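Local coordinates for kinesin-like protein KAR3 (PDB 1F9V), which probably couples ATP hydrolysis to movement along microtubules, as a kinesin-family motor protein of budding yeast, at residues 3-11 with 332-342; 31-42 with 52-60. The protein carries 2 engineered substitutions. All coordinates share one frame; numbering follows the deposited sequence.

Interaction 1: residues 3-11 with 332-342; sequences GNIRVYCRI and LRFASKVNSTR. With ADP (adenosine-5'-diphosphate), chain D; ADP (adenosine-5'-diphosphate), chain C.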
loop_
_atom_site.group_PDB
_atom_site.type_symbol
_atom_site.label_atom_id
_atom_site.label_comp_id
_atom_site.label_asym_id
_atom_site.label_seq_id
_atom_site.Cartn_x
_atom_site.Cartn_y
_atom_site.Cartn_z
ATOM N N GLY A 3 12.378 -5.698 -10.301
ATOM C CA GLY A 3 11.387 -6.261 -9.345
ATOM C C GLY A 3 9.977 -6.251 -9.903
ATOM O O GLY A 3 9.675 -5.508 -10.838
ATOM N N ASN A 4 9.109 -7.075 -9.324
ATOM C CA ASN A 4 7.720 -7.169 -9.765
ATOM C C ASN A 4 6.903 -6.079 -9.087
ATOM O O ASN A 4 6.361 -6.272 -7.996
ATOM C CB ASN A 4 7.160 -8.538 -9.411
ATOM C CG ASN A 4 5.888 -8.847 -10.155
ATOM O OD1 ASN A 4 5.045 -7.973 -10.349
ATOM N ND2 ASN A 4 5.739 -10.095 -10.581
ATOM N N ILE A 5 6.812 -4.936 -9.755
ATOM C CA ILE A 5 6.115 -3.779 -9.220
ATOM C C ILE A 5 5.037 -3.250 -10.162
ATOM O O ILE A 5 5.218 -3.240 -11.375
ATOM C CB ILE A 5 7.124 -2.634 -8.961
ATOM C CG1 ILE A 5 8.170 -3.080 -7.935
ATOM C CG2 ILE A 5 6.402 -1.386 -8.493
ATOM C CD1 ILE A 5 9.502 -2.378 -8.090
ATOM N N ARG A 6 3.923 -2.808 -9.590
ATOM C CA ARG A 6 2.836 -2.230 -10.370
ATOM C C ARG A 6 2.292 -1.042 -9.609
ATOM O O ARG A 6 2.384 -0.980 -8.383
ATOM C CB ARG A 6 1.739 -3.250 -10.607
ATOM C CG ARG A 6 2.245 -4.436 -11.370
ATOM C CD ARG A 6 1.404 -4.732 -12.575
ATOM N NE ARG A 6 1.458 -6.145 -12.948
ATOM C CZ ARG A 6 2.570 -6.866 -13.069
ATOM N NH1 ARG A 6 3.762 -6.323 -12.846
ATOM N NH2 ARG A 6 2.484 -8.142 -13.425
ATOM N N VAL A 7 1.729 -0.094 -10.345
ATOM C CA VAL A 7 1.183 1.109 -9.752
ATOM C C VAL A 7 -0.251 1.361 -10.207
ATOM O O VAL A 7 -0.536 1.344 -11.405
ATOM C CB VAL A 7 2.045 2.332 -10.139
ATOM C CG1 VAL A 7 1.486 3.591 -9.498
ATOM C CG2 VAL A 7 3.499 2.092 -9.717
ATOM N N TYR A 8 -1.146 1.565 -9.244
ATOM C CA TYR A 8 -2.551 1.871 -9.527
ATOM C C TYR A 8 -2.849 3.242 -8.935
ATOM O O TYR A 8 -2.317 3.605 -7.880
ATOM C CB TYR A 8 -3.509 0.888 -8.849
ATOM C CG TYR A 8 -3.501 -0.534 -9.356
ATOM C CD1 TYR A 8 -2.812 -0.899 -10.512
ATOM C CD2 TYR A 8 -4.200 -1.523 -8.667
ATOM C CE1 TYR A 8 -2.827 -2.221 -10.967
ATOM C CE2 TYR A 8 -4.219 -2.836 -9.110
ATOM C CZ TYR A 8 -3.534 -3.181 -10.251
ATOM O OH TYR A 8 -3.557 -4.496 -10.669
ATOM N N CYS A 9 -3.689 4.011 -9.615
ATOM C CA CYS A 9 -4.092 5.309 -9.099
ATOM C C CYS A 9 -5.594 5.205 -8.847
ATOM O O CYS A 9 -6.303 4.540 -9.607
ATOM C CB CYS A 9 -3.814 6.412 -10.124
ATOM S SG CYS A 9 -4.512 8.035 -9.676
ATOM N N ARG A 10 -6.078 5.821 -7.776
ATOM C CA ARG A 10 -7.508 5.800 -7.504
ATOM C C ARG A 10 -8.021 7.174 -7.129
ATOM O O ARG A 10 -7.546 7.792 -6.174
ATOM C CB ARG A 10 -7.862 4.831 -6.378
ATOM C CG ARG A 10 -9.362 4.844 -6.076
ATOM C CD ARG A 10 -9.731 4.079 -4.812
ATOM N NE ARG A 10 -11.148 3.730 -4.816
ATOM C CZ ARG A 10 -11.715 2.887 -3.960
ATOM N NH1 ARG A 10 -10.984 2.300 -3.016
ATOM N NH2 ARG A 10 -13.008 2.616 -4.055
ATOM N N ILE A 11 -8.997 7.653 -7.894
ATOM C CA ILE A 11 -9.610 8.946 -7.626
ATOM C C ILE A 11 -10.863 8.658 -6.810
ATOM O O ILE A 11 -11.750 7.932 -7.265
ATOM C CB ILE A 11 -10.028 9.669 -8.938
ATOM C CG1 ILE A 11 -8.812 9.836 -9.854
ATOM C CG2 ILE A 11 -10.644 11.030 -8.612
ATOM C CD1 ILE A 11 -9.163 10.059 -11.309
ATOM N N LEU A 332 0.860 12.171 -7.973
ATOM C CA LEU A 332 1.002 11.536 -9.276
ATOM C C LEU A 332 2.462 11.525 -9.701
ATOM O O LEU A 332 2.907 10.615 -10.403
ATOM C CB LEU A 332 0.139 12.259 -10.322
ATOM C CG LEU A 332 -1.370 12.045 -10.128
ATOM C CD1 LEU A 332 -2.159 12.975 -11.046
ATOM C CD2 LEU A 332 -1.718 10.590 -10.416
ATOM N N ARG A 333 3.215 12.533 -9.273
ATOM C CA ARG A 333 4.630 12.565 -9.607
ATOM C C ARG A 333 5.338 11.460 -8.803
ATOM O O ARG A 333 6.261 10.812 -9.305
ATOM C CB ARG A 333 5.217 13.941 -9.303
ATOM C CG ARG A 333 5.259 14.852 -10.531
ATOM C CD ARG A 333 5.803 16.237 -10.197
ATOM N NE ARG A 333 4.889 17.268 -10.669
ATOM C CZ ARG A 333 4.258 18.131 -9.881
ATOM N NH1 ARG A 333 4.438 18.098 -8.570
ATOM N NH2 ARG A 333 3.420 19.007 -10.406
ATOM N N PHE A 334 4.897 11.235 -7.566
ATOM C CA PHE A 334 5.487 10.164 -6.760
ATOM C C PHE A 334 5.143 8.830 -7.435
ATOM O O PHE A 334 6.006 7.966 -7.611
ATOM C CB PHE A 334 4.927 10.177 -5.334
ATOM C CG PHE A 334 5.430 9.038 -4.473
ATOM C CD1 PHE A 334 4.750 7.826 -4.433
ATOM C CD2 PHE A 334 6.589 9.179 -3.713
ATOM C CE1 PHE A 334 5.218 6.767 -3.645
ATOM C CE2 PHE A 334 7.059 8.125 -2.925
ATOM C CZ PHE A 334 6.374 6.925 -2.894
ATOM N N ALA A 335 3.876 8.668 -7.814
ATOM C CA ALA A 335 3.420 7.450 -8.479
ATOM C C ALA A 335 4.247 7.157 -9.723
ATOM O O ALA A 335 4.603 6.008 -9.980
ATOM C CB ALA A 335 1.951 7.583 -8.856
ATOM N N SER A 336 4.536 8.198 -10.504
ATOM C CA SER A 336 5.334 8.052 -11.720
ATOM C C SER A 336 6.761 7.597 -11.395
ATOM O O SER A 336 7.364 6.815 -12.136
ATOM C CB SER A 336 5.386 9.383 -12.483
ATOM O OG SER A 336 4.081 9.813 -12.843
ATOM N N LYS A 337 7.300 8.092 -10.284
ATOM C CA LYS A 337 8.646 7.717 -9.874
ATOM C C LYS A 337 8.713 6.238 -9.492
ATOM O O LYS A 337 9.699 5.555 -9.789
ATOM C CB LYS A 337 9.095 8.574 -8.693
ATOM C CG LYS A 337 10.436 8.147 -8.112
ATOM C CD LYS A 337 10.801 8.970 -6.890
ATOM C CE LYS A 337 12.133 8.529 -6.314
ATOM N NZ LYS A 337 12.655 9.532 -5.347
ATOM N N VAL A 338 7.662 5.728 -8.856
ATOM C CA VAL A 338 7.687 4.330 -8.457
ATOM C C VAL A 338 7.294 3.360 -9.578
ATOM O O VAL A 338 7.394 2.149 -9.416
ATOM C CB VAL A 338 6.830 4.093 -7.192
ATOM C CG1 VAL A 338 7.462 4.811 -6.019
ATOM C CG2 VAL A 338 5.416 4.586 -7.397
ATOM N N ASN A 339 6.855 3.894 -10.719
ATOM C CA ASN A 339 6.513 3.059 -11.874
ATOM C C ASN A 339 7.830 2.369 -12.239
ATOM O O ASN A 339 8.872 3.023 -12.277
ATOM C CB ASN A 339 6.093 3.933 -13.063
ATOM C CG ASN A 339 4.588 4.061 -13.214
ATOM O OD1 ASN A 339 3.826 3.200 -12.780
ATOM N ND2 ASN A 339 4.153 5.151 -13.850
ATOM N N SER A 340 7.803 1.070 -12.513
ATOM C CA SER A 340 9.040 0.377 -12.875
ATOM C C SER A 340 9.312 0.475 -14.380
ATOM O O SER A 340 8.453 0.929 -15.146
ATOM C CB SER A 340 8.973 -1.094 -12.447
ATOM O OG SER A 340 8.328 -1.883 -13.428
ATOM N N THR A 341 10.502 0.051 -14.802
ATOM C CA THR A 341 10.874 0.105 -16.211
ATOM C C THR A 341 10.099 -0.900 -17.055
ATOM O O THR A 341 10.406 -1.130 -18.225
ATOM C CB THR A 341 12.390 -0.118 -16.401
ATOM O OG1 THR A 341 12.787 -1.340 -15.766
ATOM C CG2 THR A 341 13.165 1.043 -15.794
ATOM N N ARG A 342 9.093 -1.508 -16.443
ATOM C CA ARG A 342 8.234 -2.443 -17.141
ATOM C C ARG A 342 7.257 -1.572 -17.942
ATOM O O ARG A 342 6.791 -1.947 -19.017
ATOM C CB ARG A 342 7.468 -3.285 -16.118
ATOM C CG ARG A 342 6.172 -3.886 -16.620
ATOM C CD ARG A 342 5.773 -5.092 -15.779
ATOM N NE ARG A 342 4.388 -5.490 -16.017
ATOM C CZ ARG A 342 3.345 -4.680 -15.860
ATOM N NH1 ARG A 342 2.120 -5.128 -16.100
ATOM N NH2 ARG A 342 3.528 -3.424 -15.463
HETATM P PB ADP D . -0.002 -10.468 -16.055
HETATM O O1B ADP D . 1.077 -10.421 -17.089
HETATM O O2B ADP D . 0.146 -9.238 -14.996
HETATM O O3B ADP D . -1.355 -10.466 -16.689
HETATM P PA ADP D . 0.857 -12.030 -13.768
HETATM O O1A ADP D . 1.351 -13.420 -13.748
HETATM O O2A ADP D . 1.949 -11.053 -13.597
HETATM O O3A ADP D . 0.170 -11.746 -15.167
HETATM O "O5'" ADP D . -0.345 -11.809 -12.720
HETATM C "C5'" ADP D . -1.666 -11.567 -13.214
HETATM C "C4'" ADP D . -2.496 -10.690 -12.277
HETATM O "O4'" ADP D . -2.055 -10.713 -10.895
HETATM C "C3'" ADP D . -2.529 -9.241 -12.711
HETATM O "O3'" ADP D . -3.562 -8.955 -13.666
HETATM C "C2'" ADP D . -2.685 -8.469 -11.424
HETATM O "O2'" ADP D . -4.063 -8.223 -11.093
HETATM C "C1'" ADP D . -1.942 -9.341 -10.414
HETATM N N9 ADP D . -0.515 -8.866 -10.179
HETATM C C8 ADP D . 0.622 -9.493 -10.533
HETATM N N7 ADP D . 1.678 -8.760 -10.130
HETATM C C5 ADP D . 1.232 -7.681 -9.521
HETATM C C6 ADP D . 1.805 -6.559 -8.885
HETATM N N6 ADP D . 3.142 -6.421 -8.802
HETATM N N1 ADP D . 0.995 -5.588 -8.342
HETATM C C2 ADP D . -0.353 -5.673 -8.392
HETATM N N3 ADP D . -0.912 -6.743 -8.991
HETATM C C4 ADP D . -0.181 -7.745 -9.555
HETATM P PB ADP C . -7.050 9.193 4.135
HETATM O O1B ADP C . -6.260 9.201 2.877
HETATM O O2B ADP C . -6.891 7.785 4.891
HETATM O O3B ADP C . -6.687 10.333 5.015
HETATM P PA ADP C . -9.839 8.461 4.324
HETATM O O1A ADP C . -9.862 7.128 3.722
HETATM O O2A ADP C . -9.799 8.336 5.779
HETATM O O3A ADP C . -8.587 9.262 3.795
HETATM O "O5'" ADP C . -11.146 9.271 3.948
HETATM C "C5'" ADP C . -11.259 10.537 3.295
HETATM C "C4'" ADP C . -12.794 10.785 3.211
HETATM O "O4'" ADP C . -13.194 10.373 1.898
HETATM C "C3'" ADP C . -13.615 9.903 4.173
HETATM O "O3'" ADP C . -14.769 10.585 4.693
HETATM C "C2'" ADP C . -14.018 8.690 3.352
HETATM O "O2'" ADP C . -15.181 8.013 3.858
HETATM C "C1'" ADP C . -14.137 9.276 1.952
HETATM N N9 ADP C . -13.736 8.314 0.880
HETATM C C8 ADP C . -12.460 8.038 0.547
HETATM N N7 ADP C . -12.442 7.178 -0.452
HETATM C C5 ADP C . -13.676 6.889 -0.776
HETATM C C6 ADP C . -14.279 6.079 -1.727
HETATM N N6 ADP C . -13.524 5.370 -2.573
HETATM N N1 ADP C . -15.643 6.000 -1.798
HETATM C C2 ADP C . -16.439 6.701 -0.965
HETATM N N3 ADP C . -15.868 7.498 -0.040
HETATM C C4 ADP C . -14.520 7.619 0.086
HETATM O O HOH W 1 8.110 -4.345 -12.508
HETATM O O HOH W 2 5.773 -1.228 -13.211
#

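Interaction 2: residues 31-42 with 52-60; sequences FDDNSGVQSMEV and HEFKFDKIF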
loop_
_atom_site.group_PDB
_atom_site.type_symbol
_atom_site.label_atom_id
_atom_site.label_comp_id
_atom_site.label_asym_id
_atom_site.label_seq_id
_atom_site.Cartn_x
_atom_site.Cartn_y
_atom_site.Cartn_z
ATOM N N PHE A 31 -8.912 2.145 -20.145
ATOM C CA PHE A 31 -7.754 1.252 -20.147
ATOM C C PHE A 31 -7.460 0.799 -21.576
ATOM O O PHE A 31 -8.373 0.412 -22.313
ATOM C CB PHE A 31 -8.024 0.032 -19.259
ATOM C CG PHE A 31 -6.865 -0.920 -19.167
ATOM C CD1 PHE A 31 -6.805 -2.040 -19.985
ATOM C CD2 PHE A 31 -5.833 -0.693 -18.267
ATOM C CE1 PHE A 31 -5.731 -2.926 -19.909
ATOM C CE2 PHE A 31 -4.756 -1.571 -18.181
ATOM C CZ PHE A 31 -4.702 -2.688 -19.002
ATOM N N ASP A 32 -6.185 0.851 -21.962
ATOM C CA ASP A 32 -5.765 0.458 -23.302
ATOM C C ASP A 32 -5.349 -1.006 -23.326
ATOM O O ASP A 32 -4.216 -1.344 -22.979
ATOM C CB ASP A 32 -4.598 1.341 -23.768
ATOM C CG ASP A 32 -4.089 0.963 -25.151
ATOM O OD1 ASP A 32 -4.695 0.089 -25.798
ATOM O OD2 ASP A 32 -3.074 1.542 -25.592
ATOM N N ASP A 33 -6.272 -1.868 -23.740
ATOM C CA ASP A 33 -6.019 -3.303 -23.810
ATOM C C ASP A 33 -4.804 -3.636 -24.673
ATOM O O ASP A 33 -4.064 -4.573 -24.382
ATOM C CB ASP A 33 -7.251 -4.022 -24.372
ATOM C CG ASP A 33 -8.431 -3.990 -23.420
ATOM O OD1 ASP A 33 -9.458 -3.371 -23.776
ATOM O OD2 ASP A 33 -8.333 -4.582 -22.321
ATOM N N ASN A 34 -4.613 -2.860 -25.734
ATOM C CA ASN A 34 -3.511 -3.050 -26.678
ATOM C C ASN A 34 -2.130 -2.860 -26.046
ATOM O O ASN A 34 -1.198 -3.611 -26.336
ATOM C CB ASN A 34 -3.677 -2.071 -27.851
ATOM C CG ASN A 34 -3.027 -2.564 -29.136
ATOM O OD1 ASN A 34 -2.123 -3.399 -29.112
ATOM N ND2 ASN A 34 -3.487 -2.038 -30.271
ATOM N N SER A 35 -2.002 -1.859 -25.181
ATOM C CA SER A 35 -0.719 -1.566 -24.555
ATOM C C SER A 35 -0.603 -2.011 -23.100
ATOM O O SER A 35 0.494 -2.062 -22.554
ATOM C CB SER A 35 -0.425 -0.067 -24.664
ATOM O OG SER A 35 -1.334 0.690 -23.888
ATOM N N GLY A 36 -1.725 -2.327 -22.471
ATOM C CA GLY A 36 -1.683 -2.776 -21.090
ATOM C C GLY A 36 -1.557 -1.709 -20.014
ATOM O O GLY A 36 -1.200 -2.024 -18.877
ATOM N N VAL A 37 -1.830 -0.452 -20.356
ATOM C CA VAL A 37 -1.766 0.628 -19.374
ATOM C C VAL A 37 -2.975 1.541 -19.532
ATOM O O VAL A 37 -3.732 1.423 -20.497
ATOM C CB VAL A 37 -0.476 1.488 -19.514
ATOM C CG1 VAL A 37 0.754 0.605 -19.372
ATOM C CG2 VAL A 37 -0.460 2.214 -20.858
ATOM N N GLN A 38 -3.152 2.440 -18.573
ATOM C CA GLN A 38 -4.246 3.399 -18.588
ATOM C C GLN A 38 -3.644 4.779 -18.367
ATOM O O GLN A 38 -2.743 4.944 -17.543
ATOM C CB GLN A 38 -5.252 3.085 -17.479
ATOM C CG GLN A 38 -6.566 3.817 -17.651
ATOM C CD GLN A 38 -7.659 3.245 -16.789
ATOM O OE1 GLN A 38 -7.444 2.275 -16.060
ATOM N NE2 GLN A 38 -8.844 3.839 -16.867
ATOM N N SER A 39 -4.142 5.776 -19.092
ATOM C CA SER A 39 -3.604 7.119 -18.965
ATOM C C SER A 39 -4.600 8.136 -18.432
ATOM O O SER A 39 -5.811 7.914 -18.433
ATOM C CB SER A 39 -3.070 7.599 -20.315
ATOM O OG SER A 39 -4.120 7.657 -21.260
ATOM N N MET A 40 -4.061 9.254 -17.957
ATOM C CA MET A 40 -4.869 10.339 -17.428
ATOM C C MET A 40 -4.154 11.662 -17.678
ATOM O O MET A 40 -2.938 11.696 -17.893
ATOM C CB MET A 40 -5.115 10.140 -15.925
ATOM C CG MET A 40 -3.865 10.251 -15.062
ATOM S SD MET A 40 -4.157 9.760 -13.344
ATOM C CE MET A 40 -5.083 11.182 -12.747
ATOM N N GLU A 41 -4.925 12.746 -17.659
ATOM C CA GLU A 41 -4.392 14.084 -17.880
ATOM C C GLU A 41 -4.916 15.013 -16.806
ATOM O O GLU A 41 -6.096 14.981 -16.467
ATOM C CB GLU A 41 -4.808 14.613 -19.253
ATOM C CG GLU A 41 -4.095 13.942 -20.407
ATOM C CD GLU A 41 -4.725 14.271 -21.745
ATOM O OE1 GLU A 41 -5.552 15.206 -21.797
ATOM O OE2 GLU A 41 -4.396 13.599 -22.748
ATOM N N VAL A 42 -4.026 15.837 -16.267
ATOM C CA VAL A 42 -4.392 16.778 -15.223
ATOM C C VAL A 42 -4.030 18.175 -15.694
ATOM O O VAL A 42 -2.906 18.420 -16.127
ATOM C CB VAL A 42 -3.633 16.478 -13.899
ATOM C CG1 VAL A 42 -3.981 17.517 -12.843
ATOM C CG2 VAL A 42 -3.983 15.081 -13.406
ATOM N N HIS A 52 -0.570 17.812 -17.756
ATOM C CA HIS A 52 0.290 16.790 -17.167
ATOM C C HIS A 52 -0.305 15.419 -17.449
ATOM O O HIS A 52 -1.401 15.105 -16.982
ATOM C CB HIS A 52 0.399 16.990 -15.653
ATOM C CG HIS A 52 0.929 18.330 -15.256
ATOM N ND1 HIS A 52 0.121 19.432 -15.089
ATOM C CD2 HIS A 52 2.189 18.743 -14.983
ATOM C CE1 HIS A 52 0.858 20.467 -14.732
ATOM N NE2 HIS A 52 2.116 20.077 -14.661
ATOM N N GLU A 53 0.410 14.603 -18.216
ATOM C CA GLU A 53 -0.070 13.269 -18.534
ATOM C C GLU A 53 0.648 12.228 -17.684
ATOM O O GLU A 53 1.842 12.361 -17.395
ATOM C CB GLU A 53 0.147 12.935 -20.012
ATOM C CG GLU A 53 -0.228 11.485 -20.353
ATOM C CD GLU A 53 -0.456 11.252 -21.837
ATOM O OE1 GLU A 53 -1.636 11.185 -22.252
ATOM O OE2 GLU A 53 0.539 11.133 -22.586
ATOM N N PHE A 54 -0.093 11.196 -17.294
ATOM C CA PHE A 54 0.450 10.110 -16.489
ATOM C C PHE A 54 -0.124 8.788 -16.979
ATOM O O PHE A 54 -1.258 8.730 -17.462
ATOM C CB PHE A 54 0.086 10.301 -15.015
ATOM C CG PHE A 54 0.507 11.626 -14.449
ATOM C CD1 PHE A 54 1.807 11.822 -13.999
ATOM C CD2 PHE A 54 -0.393 12.680 -14.365
ATOM C CE1 PHE A 54 2.209 13.054 -13.471
ATOM C CE2 PHE A 54 -0.007 13.919 -13.840
ATOM C CZ PHE A 54 1.302 14.106 -13.391
ATOM N N LYS A 55 0.670 7.729 -16.863
ATOM C CA LYS A 55 0.244 6.392 -17.262
ATOM C C LYS A 55 0.571 5.435 -16.120
ATOM O O LYS A 55 1.660 5.512 -15.533
ATOM C CB LYS A 55 0.967 5.951 -18.538
ATOM C CG LYS A 55 0.386 6.572 -19.800
ATOM C CD LYS A 55 1.121 6.133 -21.049
ATOM C CE LYS A 55 1.420 7.338 -21.930
ATOM N NZ LYS A 55 0.761 7.238 -23.257
ATOM N N PHE A 56 -0.379 4.556 -15.808
ATOM C CA PHE A 56 -0.227 3.580 -14.735
ATOM C C PHE A 56 -0.783 2.243 -15.189
ATOM O O PHE A 56 -1.356 2.135 -16.270
ATOM C CB PHE A 56 -0.960 4.062 -13.479
ATOM C CG PHE A 56 -0.462 5.391 -12.968
ATOM C CD1 PHE A 56 0.845 5.524 -12.500
ATOM C CD2 PHE A 56 -1.277 6.521 -13.003
ATOM C CE1 PHE A 56 1.336 6.757 -12.079
ATOM C CE2 PHE A 56 -0.795 7.768 -12.581
ATOM C CZ PHE A 56 0.514 7.885 -12.120
ATOM N N ASP A 57 -0.607 1.213 -14.372
ATOM C CA ASP A 57 -1.105 -0.104 -14.735
ATOM C C ASP A 57 -2.628 -0.108 -14.729
ATOM O O ASP A 57 -3.265 -0.861 -15.466
ATOM C CB ASP A 57 -0.544 -1.151 -13.768
ATOM C CG ASP A 57 0.960 -1.309 -13.913
ATOM O OD1 ASP A 57 1.403 -1.927 -14.901
ATOM O OD2 ASP A 57 1.702 -0.800 -13.054
ATOM N N LYS A 58 -3.208 0.750 -13.898
ATOM C CA LYS A 58 -4.658 0.854 -13.808
ATOM C C LYS A 58 -5.035 2.139 -13.099
ATOM O O LYS A 58 -4.349 2.584 -12.177
ATOM C CB LYS A 58 -5.234 -0.342 -13.041
ATOM C CG LYS A 58 -6.754 -0.320 -12.900
ATOM C CD LYS A 58 -7.467 -1.330 -13.808
ATOM C CE LYS A 58 -6.552 -1.963 -14.852
ATOM N NZ LYS A 58 -7.025 -3.323 -15.269
ATOM N N ILE A 59 -6.122 2.754 -13.543
ATOM C CA ILE A 59 -6.589 3.970 -12.906
ATOM C C ILE A 59 -8.051 3.766 -12.565
ATOM O O ILE A 59 -8.868 3.498 -13.440
ATOM C CB ILE A 59 -6.437 5.206 -13.818
ATOM C CG1 ILE A 59 -4.965 5.398 -14.195
ATOM C CG2 ILE A 59 -6.933 6.453 -13.083
ATOM C CD1 ILE A 59 -4.709 6.535 -15.164
ATOM N N PHE A 60 -8.362 3.850 -11.279
ATOM C CA PHE A 60 -9.729 3.693 -10.801
ATOM C C PHE A 60 -10.323 5.083 -10.661
ATOM O O PHE A 60 -9.689 5.976 -10.096
ATOM C CB PHE A 60 -9.744 2.989 -9.439
ATOM C CG PHE A 60 -9.195 1.589 -9.475
ATOM C CD1 PHE A 60 -9.957 0.541 -9.986
ATOM C CD2 PHE A 60 -7.915 1.316 -8.995
ATOM C CE1 PHE A 60 -9.456 -0.758 -10.019
ATOM C CE2 PHE A 60 -7.401 0.020 -9.023
ATOM C CZ PHE A 60 -8.173 -1.020 -9.536
HETATM O O HOH W 3 -0.086 -3.161 -16.688
#

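Interaction 1: residues 3-11 with 332-342
The guanidinium groups of Arg6 and Arg342 lie flat on one another in the kinesin motor domain, centres 3.6 Å apart and planes within 2° of parallel. On its opposite face Arg6 meets the adenine of the ADP of chain D, whose N7 stands 3.4 Å above the guanidinium plane; at the edge, in plane, is O2A of the same nucleotide. A bend at chi2 (-128°) folds the arginine against this ADP, and Arg6 NH2 donates to its O2B at 3.0 Å. Arg342 NH2 makes its salt bridge to Asp57 OD1.

The contact packs the C-terminal helix against strand 4-11 of the main mixed sheet: the axes of 4-11 and 332-338 approach to 8.7 Å and run nearly antiparallel (160°). The packing is largely apolar. Val7 CG2 meets Val338 CG2 at 3.9 Å, and Cys9 SG lies against Leu332 CD2. Asn339 OD1 rests on Val7 CG2 at 3.3 Å, the side chains crossing at about a right angle, while Asn339 ND2 bonds to Lys55 O.

Past the helix, two waters link the strand backbone to the Ser340 hydroxyl: one accepts from Ile5 N and donates to Gly3 O, the other donates to Ile5 O. Ser340 OG gives a hydrogen bond to the first and receives one from the second, each at 2.6 Å.

Interaction 2: residues 31-42 with 52-60
Lys58 reaches across the ring of Phe31 at about a right angle, its NZ over one face in a cation-pi contact, 4.3 Å from the centroid and 19° off the normal. Asp57 O approaches the same ring at its edge, 3.2 Å from Phe31 CE2. Beyond this end, strands 38-44 and 51-56 form a beta hairpin. Gln38-Phe56, Met40-Phe54 and Val42-His52 are hydrogen-bonded antiparallel pairs, with both backbone bonds made in each; Gln38 N to Phe56 O is 2.9 Å.

The side chain of Gln38 lies obliquely against Ile59. Its CG stands opposite the backbone N (chi1 -166°) and the chain runs on extended, which carries OE1 to Ile59 N at 2.9 Å; the donor sits 61° out of the amide plane, above it, not on a lone pair. The NE2 end bonds to Asn29 O. With an alanine here, Ile59 N and Asn29 O would probably lose these partners and a gap would open beside Ile59.

Met40 points to the same face of the sheet as Gln38, Phe54 and Phe56. Its SD comes to the edge of the Phe56 ring, 4.0 Å from CE2, a Met-aromatic contact, while Ile59 CD1 touches Met40 CB at 3.7 Å.

Strand 38-44 is central in a three-stranded antiparallel sheet, between 24-28 and 51-56. Val42, Phe54 and Phe56 on that face pack on helix 325-338, and Phe56 also reaches strand 4-11.

In the fold
Interaction 2 is nested inside the chain loop closed by interaction 1, and their centres lie 11 Å apart. Asp57 is the main joint: its OD1 takes Arg342 NH2 in a salt bridge at 2.7 Å, its OD2 accepts from Val7 N, and its nearest side-chain atom is about 7 Å from the nearest atom of the ADP of chain D. Strands 4-11 and 58-60 are parallel neighbours in the main sheet, where Cys9 O and Phe60 N, 2.7 Å apart, make a probable hydrogen bond. Helix 325-338 touches Val7 and Cys9 in interaction 1, and Val42, Phe54 and Phe56 of the small sheet. The ADP of chain C sits at the P-loop, near Arg10, so strand 4-11 borders both nucleotides.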